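Local coordinates for universal stress protein (Mycobacterium smegmatis, PDB 5AHW) that binds the second messenger cyclic AMP and, as a member of the universal stress protein family, probably takes part in cyclic AMP signalling in mycobacteria, at residues 127-130 with 131-135; 94-97 with 98-102; 65-68 with 69-73; 26-30 with 31-35. All blocks are in the same frame, centred on the assembly; numbering follows the deposited sequence.

Contact 1: 127-130 with 131-135. With CMP (adenosine-3',5'-cyclic-monophosphate), chain K; SO4 (sulfate ion), chain L.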
loop_
_atom_site.group_PDB
_atom_site.type_symbol
_atom_site.label_atom_id
_atom_site.label_comp_id
_atom_site.label_asym_id
_atom_site.label_seq_id
_atom_site.Cartn_x
_atom_site.Cartn_y
_atom_site.Cartn_z
ATOM N N GLY B 127 16.435 -6.571 -8.521
ATOM C CA GLY B 127 15.769 -5.408 -8.078
ATOM C C GLY B 127 14.698 -4.806 -8.940
ATOM O O GLY B 127 14.704 -4.921 -10.128
ATOM N N SER B 128 13.695 -4.218 -8.295
ATOM C CA SER B 128 12.731 -3.418 -8.998
ATOM C C SER B 128 12.392 -2.257 -8.125
ATOM O O SER B 128 12.524 -2.330 -6.938
ATOM C CB SER B 128 11.445 -4.242 -9.236
ATOM O OG SER B 128 10.751 -4.513 -7.998
ATOM N N VAL B 129 11.896 -1.191 -8.712
ATOM C CA VAL B 129 11.483 -0.032 -7.939
ATOM C C VAL B 129 10.449 -0.319 -6.854
ATOM O O VAL B 129 10.675 -0.002 -5.734
ATOM C CB VAL B 129 11.000 1.083 -8.861
ATOM C CG1 VAL B 129 10.679 2.322 -8.028
ATOM C CG2 VAL B 129 12.085 1.374 -9.901
ATOM N N PRO B 130 9.350 -1.029 -7.158
ATOM C CA PRO B 130 8.460 -1.272 -6.026
ATOM C C PRO B 130 9.030 -2.152 -4.920
ATOM O O PRO B 130 8.758 -1.885 -3.773
ATOM C CB PRO B 130 7.251 -1.979 -6.644
ATOM C CG PRO B 130 7.576 -2.195 -8.074
ATOM C CD PRO B 130 8.654 -1.233 -8.440
ATOM N N ALA B 131 9.700 -3.259 -5.250
ATOM C CA ALA B 131 10.230 -4.125 -4.235
ATOM C C ALA B 131 11.295 -3.405 -3.392
ATOM O O ALA B 131 11.350 -3.579 -2.169
ATOM C CB ALA B 131 10.837 -5.320 -4.878
ATOM N N ASN B 132 12.159 -2.610 -4.035
ATOM C CA ASN B 132 13.265 -2.022 -3.294
ATOM C C ASN B 132 12.718 -0.876 -2.450
ATOM O O ASN B 132 13.190 -0.613 -1.345
ATOM C CB ASN B 132 14.378 -1.495 -4.221
ATOM C CG ASN B 132 15.121 -2.565 -5.005
ATOM O OD1 ASN B 132 14.828 -3.758 -4.992
ATOM N ND2 ASN B 132 16.188 -2.123 -5.646
ATOM N N VAL B 133 11.761 -0.152 -2.987
ATOM C CA VAL B 133 11.068 0.853 -2.183
ATOM C C VAL B 133 10.414 0.246 -0.932
ATOM O O VAL B 133 10.539 0.767 0.189
ATOM C CB VAL B 133 10.023 1.597 -3.048
ATOM C CG1 VAL B 133 9.081 2.416 -2.225
ATOM C CG2 VAL B 133 10.699 2.562 -3.978
ATOM N N ALA B 134 9.737 -0.882 -1.137
ATOM C CA ALA B 134 9.059 -1.561 -0.014
ATOM C C ALA B 134 10.111 -1.971 0.975
ATOM O O ALA B 134 9.919 -1.805 2.180
ATOM C CB ALA B 134 8.265 -2.796 -0.521
ATOM N N ARG B 135 11.267 -2.495 0.509
ATOM C CA ARG B 135 12.185 -2.950 1.509
ATOM C C ARG B 135 12.842 -1.813 2.244
ATOM O O ARG B 135 13.234 -1.980 3.403
ATOM C CB ARG B 135 13.243 -3.911 0.988
ATOM C CG ARG B 135 12.757 -5.305 0.540
ATOM C CD ARG B 135 13.924 -6.225 0.255
ATOM N NE ARG B 135 14.429 -5.785 -1.010
ATOM C CZ ARG B 135 14.000 -6.272 -2.178
ATOM N NH1 ARG B 135 13.203 -7.332 -2.228
ATOM N NH2 ARG B 135 14.413 -5.749 -3.276
HETATM P P CMP K . 4.392 1.537 -12.333
HETATM O O1P CMP K . 2.897 1.242 -12.329
HETATM O O2P CMP K . 4.845 1.853 -13.682
HETATM O "O5'" CMP K . 5.277 0.441 -11.619
HETATM C "C5'" CMP K . 6.602 0.647 -11.070
HETATM C "C4'" CMP K . 6.558 1.953 -10.328
HETATM O "O4'" CMP K . 7.826 2.406 -9.885
HETATM C "C3'" CMP K . 6.045 3.086 -11.133
HETATM O "O3'" CMP K . 4.673 2.847 -11.413
HETATM C "C2'" CMP K . 6.396 4.294 -10.252
HETATM O "O2'" CMP K . 5.511 4.476 -9.139
HETATM C "C1'" CMP K . 7.770 3.829 -9.741
HETATM N N9 CMP K . 8.788 4.466 -10.611
HETATM C C8 CMP K . 9.453 3.903 -11.637
HETATM N N7 CMP K . 10.245 4.799 -12.246
HETATM C C5 CMP K . 10.109 5.937 -11.606
HETATM C C6 CMP K . 10.691 7.288 -11.696
HETATM N N6 CMP K . 11.587 7.551 -12.636
HETATM N N1 CMP K . 10.287 8.224 -10.826
HETATM C C2 CMP K . 9.382 7.981 -9.871
HETATM N N3 CMP K . 8.793 6.775 -9.731
HETATM C C4 CMP K . 9.121 5.741 -10.549
HETATM S S SO4 L . 17.881 -3.817 -0.930
HETATM O O1 SO4 L . 18.151 -2.703 0.058
HETATM O O2 SO4 L . 16.489 -3.537 -1.495
HETATM O O3 SO4 L . 17.923 -5.090 -0.170
HETATM O O4 SO4 L . 18.604 -3.682 -2.183
#
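The N-terminus of helix 129-136, whose first turn forms one wall of the cyclic AMP pocket, is capped by Ser128. Its OG accepts the N-H of Ala131 at 3.2 Å; a chi1 of 68° sets the hydroxyl between the backbone N and the carbonyl carbon, the rotamer that turns it back under the first turn, where it also lies beside the Ala131 methyl. Ser128 O receives Asn132 N at 2.9 Å, and the following i to i+4 bonds, Val133 N to Val129 O and Ala134 N to Pro130 O, carry the helix onward. Val129 has two roles. Its CG1, anti to the backbone N, comes within 3.4 Å of O4' of the cyclic AMP ribose, and the same methyl meets Val133 CG2 at 4.1 Å one turn later. Pro130 adds its CD, 3.8 Å from C5' of the nucleotide. At the far end of the segment Arg135 bends at chi3 (-76°), bringing the face of its guanidinium over Ala131 O while NE points at a sulfate ion, probably from the crystallisation liquor, and donates to O2 at 3.1 Å and a nearly straight 167°. Pro130 and Val133 pack on strand 110-114, through Val113 and Leu111; Val129 and Asn132 face helix 95-105, and Ala134 and Arg135 reach Leu118 and Arg124 of the second subunit.

Contact 2: 94-97 with 98-102. With CMP (adenosine-3',5'-cyclic-monophosphate), chain K.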
loop_
_atom_site.group_PDB
_atom_site.type_symbol
_atom_site.label_atom_id
_atom_site.label_comp_id
_atom_site.label_asym_id
_atom_site.label_seq_id
_atom_site.Cartn_x
_atom_site.Cartn_y
_atom_site.Cartn_z
ATOM N N ALA B 94 18.180 8.248 -8.917
ATOM C CA ALA B 94 17.624 6.985 -9.339
ATOM C C ALA B 94 16.273 6.885 -8.636
ATOM O O ALA B 94 16.049 7.562 -7.648
ATOM C CB ALA B 94 18.552 5.830 -8.992
ATOM N N PRO B 95 15.351 6.066 -9.178
ATOM C CA PRO B 95 14.041 6.120 -8.643
ATOM C C PRO B 95 13.967 5.710 -7.172
ATOM O O PRO B 95 13.226 6.378 -6.393
ATOM C CB PRO B 95 13.244 5.130 -9.511
ATOM C CG PRO B 95 14.047 4.953 -10.736
ATOM C CD PRO B 95 15.442 5.328 -10.446
ATOM N N VAL B 96 14.622 4.602 -6.795
ATOM C CA VAL B 96 14.434 4.111 -5.430
ATOM C C VAL B 96 14.908 5.137 -4.355
ATOM O O VAL B 96 14.180 5.522 -3.356
ATOM C CB VAL B 96 15.121 2.734 -5.226
ATOM C CG1 VAL B 96 14.980 2.298 -3.776
ATOM C CG2 VAL B 96 14.461 1.711 -6.123
ATOM N N ASP B 97 16.140 5.558 -4.571
ATOM C CA ASP B 97 16.788 6.589 -3.765
ATOM C C ASP B 97 15.909 7.839 -3.746
ATOM O O ASP B 97 15.661 8.424 -2.702
ATOM C CB ASP B 97 18.181 6.990 -4.390
ATOM C CG ASP B 97 19.333 5.888 -4.204
ATOM O OD1 ASP B 97 19.215 4.931 -3.395
ATOM O OD2 ASP B 97 20.401 6.039 -4.844
ATOM N N ALA B 98 15.472 8.305 -4.906
ATOM C CA ALA B 98 14.759 9.572 -4.898
ATOM C C ALA B 98 13.456 9.467 -4.092
ATOM O O ALA B 98 13.158 10.358 -3.304
ATOM C CB ALA B 98 14.482 10.039 -6.331
ATOM N N LEU B 99 12.721 8.358 -4.216
ATOM C CA LEU B 99 11.409 8.228 -3.547
ATOM C C LEU B 99 11.577 8.021 -2.036
ATOM O O LEU B 99 10.930 8.717 -1.237
ATOM C CB LEU B 99 10.559 7.106 -4.131
ATOM C CG LEU B 99 10.124 7.372 -5.554
ATOM C CD1 LEU B 99 9.582 6.120 -6.238
ATOM C CD2 LEU B 99 9.057 8.436 -5.595
ATOM N N VAL B 100 12.503 7.161 -1.634
ATOM C CA VAL B 100 12.741 6.939 -0.196
ATOM C C VAL B 100 13.299 8.136 0.491
ATOM O O VAL B 100 12.845 8.543 1.578
ATOM C CB VAL B 100 13.621 5.737 0.035
ATOM C CG1 VAL B 100 13.863 5.555 1.506
ATOM C CG2 VAL B 100 12.881 4.499 -0.505
ATOM N N GLU B 101 14.249 8.770 -0.146
ATOM C CA GLU B 101 14.775 9.983 0.481
ATOM C C GLU B 101 13.752 11.096 0.574
ATOM O O GLU B 101 13.727 11.815 1.566
ATOM C CB GLU B 101 16.030 10.474 -0.238
ATOM C CG GLU B 101 17.153 9.451 -0.146
ATOM C CD GLU B 101 18.394 9.792 -0.967
ATOM O OE1 GLU B 101 18.514 10.934 -1.528
ATOM O OE2 GLU B 101 19.231 8.840 -1.060
ATOM N N LEU B 102 12.936 11.256 -0.461
ATOM C CA LEU B 102 11.959 12.329 -0.471
ATOM C C LEU B 102 10.991 12.112 0.661
ATOM O O LEU B 102 10.593 13.003 1.355
ATOM C CB LEU B 102 11.234 12.422 -1.821
ATOM C CG LEU B 102 9.975 13.283 -1.907
ATOM C CD1 LEU B 102 10.313 14.735 -1.552
ATOM C CD2 LEU B 102 9.421 13.220 -3.294
HETATM P P CMP K . 4.392 1.537 -12.333
HETATM O O1P CMP K . 2.897 1.242 -12.329
HETATM O O2P CMP K . 4.845 1.853 -13.682
HETATM O "O5'" CMP K . 5.277 0.441 -11.619
HETATM C "C5'" CMP K . 6.602 0.647 -11.070
HETATM C "C4'" CMP K . 6.558 1.953 -10.328
HETATM O "O4'" CMP K . 7.826 2.406 -9.885
HETATM C "C3'" CMP K . 6.045 3.086 -11.133
HETATM O "O3'" CMP K . 4.673 2.847 -11.413
HETATM C "C2'" CMP K . 6.396 4.294 -10.252
HETATM O "O2'" CMP K . 5.511 4.476 -9.139
HETATM C "C1'" CMP K . 7.770 3.829 -9.741
HETATM N N9 CMP K . 8.788 4.466 -10.611
HETATM C C8 CMP K . 9.453 3.903 -11.637
HETATM N N7 CMP K . 10.245 4.799 -12.246
HETATM C C5 CMP K . 10.109 5.937 -11.606
HETATM C C6 CMP K . 10.691 7.288 -11.696
HETATM N N6 CMP K . 11.587 7.551 -12.636
HETATM N N1 CMP K . 10.287 8.224 -10.826
HETATM C C2 CMP K . 9.382 7.981 -9.871
HETATM N N3 CMP K . 8.793 6.775 -9.731
HETATM C C4 CMP K . 9.121 5.741 -10.549
#
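Pro95 and Leu99, one turn apart on helix 95-105, are joined by a backbone bond from Leu99 N to Pro95 O and both turn their side chains to the adenine of cyclic AMP. Pro95 lies over one face of the purine, CB 3.9 Å from C5, with CG above the N6 and N7 side. Leu99 approaches from the same side of the base plane but out beyond the rim at N3: CG stands beside its own backbone N (chi1 -67°), which lays the branch along the Pro95 carbonyl, with CG 3.4 Å from Pro95 O, and carries CD1 to 3.6 Å from N3. Both contacts are made by apolar carbon, consistent with van der Waals packing against one side of the base.

Val96 and Val100 repeat the spacing on another side of the helix, but their methyls barely meet, CG1 to CG2 at 4.5 Å; Val100 CG2 instead rests against Val96 O. The acidic pair Asp97 and Glu101 occupies the exposed side. Glu101 rises extended beyond CG, its CG 3.1 Å from Asp97 O, and its OE2 stands 4.6 Å from Asp97 OD1, close enough for some mutual repulsion to be likely. Asp97 also makes a long, weak ion pair with Arg136. Ala98, buried, fits its methyl beside Ala94 O and packs on Ala40 and Val91 of strands 34-41 and 86-92. Ala94, at the N-cap position, receives Ala98 N on its carbonyl oxygen at 2.9 Å. A helix packed on a parallel sheet, its first turn lining the nucleotide pocket, fits the alpha/beta fold of the universal stress proteins.

Contact 3: 65-68 with 69-73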
loop_
_atom_site.group_PDB
_atom_site.type_symbol
_atom_site.label_atom_id
_atom_site.label_comp_id
_atom_site.label_asym_id
_atom_site.label_seq_id
_atom_site.Cartn_x
_atom_site.Cartn_y
_atom_site.Cartn_z
ATOM N N ALA B 65 12.607 18.946 -20.558
ATOM C CA ALA B 65 11.215 19.246 -20.905
ATOM C C ALA B 65 10.233 18.058 -20.638
ATOM O O ALA B 65 9.176 18.265 -20.032
ATOM C CB ALA B 65 11.134 19.736 -22.362
ATOM N N PRO B 66 10.591 16.805 -21.022
ATOM C CA PRO B 66 9.627 15.713 -20.731
ATOM C C PRO B 66 9.373 15.460 -19.256
ATOM O O PRO B 66 8.301 14.982 -18.935
ATOM C CB PRO B 66 10.241 14.481 -21.371
ATOM C CG PRO B 66 11.692 14.806 -21.520
ATOM C CD PRO B 66 11.798 16.302 -21.711
ATOM N N ILE B 67 10.302 15.789 -18.357
ATOM C CA ILE B 67 10.024 15.543 -16.939
ATOM C C ILE B 67 8.893 16.427 -16.494
ATOM O O ILE B 67 8.001 15.979 -15.797
ATOM C CB ILE B 67 11.236 15.722 -15.988
ATOM C CG1 ILE B 67 12.390 14.841 -16.415
ATOM C CG2 ILE B 67 10.884 15.341 -14.546
ATOM C CD1 ILE B 67 12.048 13.387 -16.586
ATOM N N TYR B 68 8.857 17.653 -16.960
ATOM C CA TYR B 68 7.736 18.532 -16.568
ATOM C C TYR B 68 6.449 18.156 -17.313
ATOM O O TYR B 68 5.357 18.352 -16.810
ATOM C CB TYR B 68 8.093 20.017 -16.692
ATOM C CG TYR B 68 9.082 20.513 -15.599
ATOM C CD1 TYR B 68 10.401 20.069 -15.590
ATOM C CD2 TYR B 68 8.694 21.403 -14.603
ATOM C CE1 TYR B 68 11.295 20.466 -14.623
ATOM C CE2 TYR B 68 9.586 21.806 -13.630
ATOM C CZ TYR B 68 10.898 21.340 -13.634
ATOM O OH TYR B 68 11.878 21.749 -12.696
ATOM N N ALA B 69 6.549 17.592 -18.499
ATOM C CA ALA B 69 5.325 17.081 -19.152
ATOM C C ALA B 69 4.680 15.943 -18.317
ATOM O O ALA B 69 3.497 15.945 -18.049
ATOM C CB ALA B 69 5.618 16.631 -20.572
ATOM N N ILE B 70 5.512 15.020 -17.856
ATOM C CA ILE B 70 5.114 13.956 -16.923
ATOM C C ILE B 70 4.497 14.540 -15.661
ATOM O O ILE B 70 3.467 14.036 -15.176
ATOM C CB ILE B 70 6.329 13.086 -16.509
ATOM C CG1 ILE B 70 6.774 12.286 -17.704
ATOM C CG2 ILE B 70 6.013 12.159 -15.342
ATOM C CD1 ILE B 70 8.165 11.653 -17.597
ATOM N N LEU B 71 5.121 15.554 -15.072
ATOM C CA LEU B 71 4.551 16.081 -13.837
ATOM C C LEU B 71 3.206 16.766 -14.078
ATOM O O LEU B 71 2.329 16.545 -13.288
ATOM C CB LEU B 71 5.531 16.998 -13.073
ATOM C CG LEU B 71 6.633 16.109 -12.472
ATOM C CD1 LEU B 71 7.855 16.945 -12.155
ATOM C CD2 LEU B 71 6.166 15.331 -11.246
ATOM N N ARG B 72 3.038 17.574 -15.134
ATOM C CA ARG B 72 1.721 18.190 -15.362
ATOM C C ARG B 72 0.617 17.165 -15.661
ATOM O O ARG B 72 -0.485 17.244 -15.126
ATOM C CB ARG B 72 1.726 19.344 -16.386
ATOM C CG ARG B 72 2.380 19.062 -17.722
ATOM C CD ARG B 72 2.321 20.271 -18.675
ATOM N NE ARG B 72 3.460 20.303 -19.629
ATOM C CZ ARG B 72 4.675 20.812 -19.375
ATOM N NH1 ARG B 72 4.974 21.373 -18.194
ATOM N NH2 ARG B 72 5.609 20.768 -20.321
ATOM N N GLU B 73 0.885 16.169 -16.487
ATOM C CA GLU B 73 -0.127 15.152 -16.697
ATOM C C GLU B 73 -0.437 14.434 -15.385
ATOM O O GLU B 73 -1.607 14.255 -15.058
ATOM C CB GLU B 73 0.255 14.200 -17.812
ATOM C CG GLU B 73 -0.761 13.073 -18.064
ATOM C CD GLU B 73 -2.107 13.523 -18.668
ATOM O OE1 GLU B 73 -2.239 14.673 -19.186
ATOM O OE2 GLU B 73 -3.045 12.677 -18.627
#
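Ile67, Ile70 and Leu71 make up the apolar side of the first turns of helix 65-80. Ile67 has both torsions near -55°, CG1 beside the backbone N and CG2 anti to it, so that its two branches serve different neighbours: CG2 lies 4.2 Å from Leu71 CD1, and CD1 is 4.4 Å from Ile70 CD1. Ile67 and Leu71 run side by side in the same direction. Ile70 runs extended, with its CG1 against Pro66 O at 3.3 Å.

Across the helix, Arg72 folds back over the preceding turn. Its chi1 of 51° wedges CG between the backbone N and the carbonyl carbon, and the chain then stays extended to NE. The guanidinium therefore lies flat above the backbone, with Tyr68 O and Ala69 CA both under one face, toward its rim. NH1 is 3.3 Å from Tyr68 O at an angle too poor for a hydrogen bond; that oxygen takes Arg72 N instead, at 3.0 Å and 171°. NH1 also approaches Tyr68 CB at 3.7 Å, while the phenol ring is directed away from the arginine. Arg72 is on the exposed side of the helix. Ile67, Ile70 and Leu71 rest on Thr39 of strand 34-41, and Leu71 also on Pro90 of strand 86-92; Tyr68, though largely exposed, reaches Pro90 as well.

Contact 4: 26-30 with 31-35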
loop_
_atom_site.group_PDB
_atom_site.type_symbol
_atom_site.label_atom_id
_atom_site.label_comp_id
_atom_site.label_asym_id
_atom_site.label_seq_id
_atom_site.Cartn_x
_atom_site.Cartn_y
_atom_site.Cartn_z
ATOM N N GLN B 26 -6.808 9.828 -5.078
ATOM C CA GLN B 26 -8.024 9.444 -4.370
ATOM C C GLN B 26 -7.735 9.346 -2.890
ATOM O O GLN B 26 -8.479 9.873 -2.075
ATOM C CB GLN B 26 -8.584 8.112 -4.938
ATOM C CG GLN B 26 -8.929 8.262 -6.427
ATOM C CD GLN B 26 -9.465 7.025 -7.201
ATOM O OE1 GLN B 26 -8.842 5.931 -7.283
ATOM N NE2 GLN B 26 -10.619 7.232 -7.842
ATOM N N ILE B 27 -6.636 8.703 -2.517
ATOM C CA ILE B 27 -6.352 8.511 -1.087
ATOM C C ILE B 27 -6.061 9.831 -0.425
ATOM O O ILE B 27 -6.537 10.112 0.681
ATOM C CB ILE B 27 -5.225 7.523 -0.858
ATOM C CG1 ILE B 27 -5.786 6.164 -1.115
ATOM C CG2 ILE B 27 -4.718 7.540 0.571
ATOM C CD1 ILE B 27 -4.689 5.160 -1.289
ATOM N N ALA B 28 -5.331 10.679 -1.117
ATOM C CA ALA B 28 -5.097 12.009 -0.577
ATOM C C ALA B 28 -6.405 12.784 -0.396
ATOM O O ALA B 28 -6.610 13.417 0.646
ATOM C CB ALA B 28 -4.180 12.787 -1.475
ATOM N N ALA B 29 -7.272 12.792 -1.416
ATOM C CA ALA B 29 -8.460 13.588 -1.303
ATOM C C ALA B 29 -9.266 13.095 -0.106
ATOM O O ALA B 29 -9.808 13.916 0.652
ATOM C CB ALA B 29 -9.257 13.554 -2.570
ATOM N N ALA B 30 -9.313 11.771 0.104
ATOM C CA ALA B 30 -10.118 11.181 1.224
ATOM C C ALA B 30 -9.553 11.465 2.600
ATOM O O ALA B 30 -10.296 11.582 3.559
ATOM C CB ALA B 30 -10.245 9.691 1.075
ATOM N N SER B 31 -8.229 11.480 2.700
ATOM C CA SER B 31 -7.544 11.795 3.938
ATOM C C SER B 31 -7.423 13.305 4.119
ATOM O O SER B 31 -6.939 13.746 5.141
ATOM C CB SER B 31 -6.138 11.218 3.922
ATOM O OG SER B 31 -6.106 9.993 3.230
ATOM N N ASN B 32 -7.831 14.091 3.122
ATOM C CA ASN B 32 -7.512 15.482 3.104
ATOM C C ASN B 32 -6.005 15.747 3.212
ATOM O O ASN B 32 -5.587 16.563 4.011
ATOM C CB ASN B 32 -8.219 16.120 4.285
ATOM C CG ASN B 32 -8.652 17.516 3.998
ATOM O OD1 ASN B 32 -8.867 17.886 2.840
ATOM N ND2 ASN B 32 -8.806 18.306 5.048
ATOM N N ALA B 33 -5.177 15.015 2.444
ATOM C CA ALA B 33 -3.722 15.153 2.542
ATOM C C ALA B 33 -3.075 15.942 1.427
ATOM O O ALA B 33 -3.595 16.065 0.323
ATOM C CB ALA B 33 -3.065 13.797 2.671
ATOM N N LYS B 34 -1.897 16.453 1.725
ATOM C CA LYS B 34 -1.024 16.946 0.690
ATOM C C LYS B 34 -0.554 15.739 -0.159
ATOM O O LYS B 34 -0.058 14.757 0.392
ATOM C CB LYS B 34 0.163 17.629 1.349
ATOM C CG LYS B 34 1.154 18.248 0.384
ATOM C CD LYS B 34 2.116 19.187 1.123
ATOM C CE LYS B 34 3.309 19.559 0.232
ATOM N NZ LYS B 34 4.002 20.832 0.639
ATOM N N LEU B 35 -0.716 15.840 -1.475
ATOM C CA LEU B 35 -0.070 14.948 -2.389
ATOM C C LEU B 35 1.208 15.537 -3.062
ATOM O O LEU B 35 1.192 16.657 -3.632
ATOM C CB LEU B 35 -1.024 14.568 -3.462
ATOM C CG LEU B 35 -0.511 13.553 -4.467
ATOM C CD1 LEU B 35 -0.413 12.182 -3.876
ATOM C CD2 LEU B 35 -1.478 13.497 -5.647
#
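Ser31 folds back on Ile27 at the C-terminal end of helix 15-31: Ile27 O accepts both the hydroxyl OG, at 2.6 Å, and the backbone N-H of Ser31, at 3.0 Å. The two donors arrive from opposite faces of the carbonyl plane, OG well out of it by 36°. Chi1 of -35° holds OG beside its own backbone N, on the side where it can fold back to that oxygen, and it also lies 3.9 Å from Ile27 CG2.

Next out is the chain reversal. Asn32 has positive phi, and two bonds return to the last turn, Ala33 N to Ala28 O at 2.8 Å and Asn32 N to Ala29 O at 3.2 Å. The second is steeply angled, its donor 73° out of the carbonyl plane. Below this turn the methyl of Ala28 is buried against Ala33 and Leu35, 4.1 Å from Leu35 CB and 4.4 Å from Ala33 CB, which brings the end of the helix against the start of strand 34-41.

Farther away, Leu35 packs on Val7 and Val9 of strand 6-10, Ser31 on Tyr4, and Ile27 and Ala30 lie against Tyr4 and Ala30 of the second subunit. The Schellman motif ends the helix and turns the chain into strand 34-41, within the beta-alpha-beta unit of strand 6-10, helix 15-31 and strand 34-41, the first such unit of the chain's parallel sheet.

Contacts 1 and 2 stand side by side: helices 129-136 and 95-105 meet where Asn132 CB packs on Val96 CG2 and Val129 on Pro95, and the two share the cyclic AMP, contact 1 mainly by the ribose and contact 2 by the adenine. Both open with a helix N-terminus. Contacts 1, 2 and 4 are partly buried; contact 3 is a surface contact, its apolar flank on strands 34-41 and 86-92, and it lies about 24 Å from contact 1, centre to centre. Contact 4 differs in chemistry, a helix C-terminus closed by backbone and hydroxyl bonds; like contact 1 it touches the second subunit, but on the opposite side of the chain's centre.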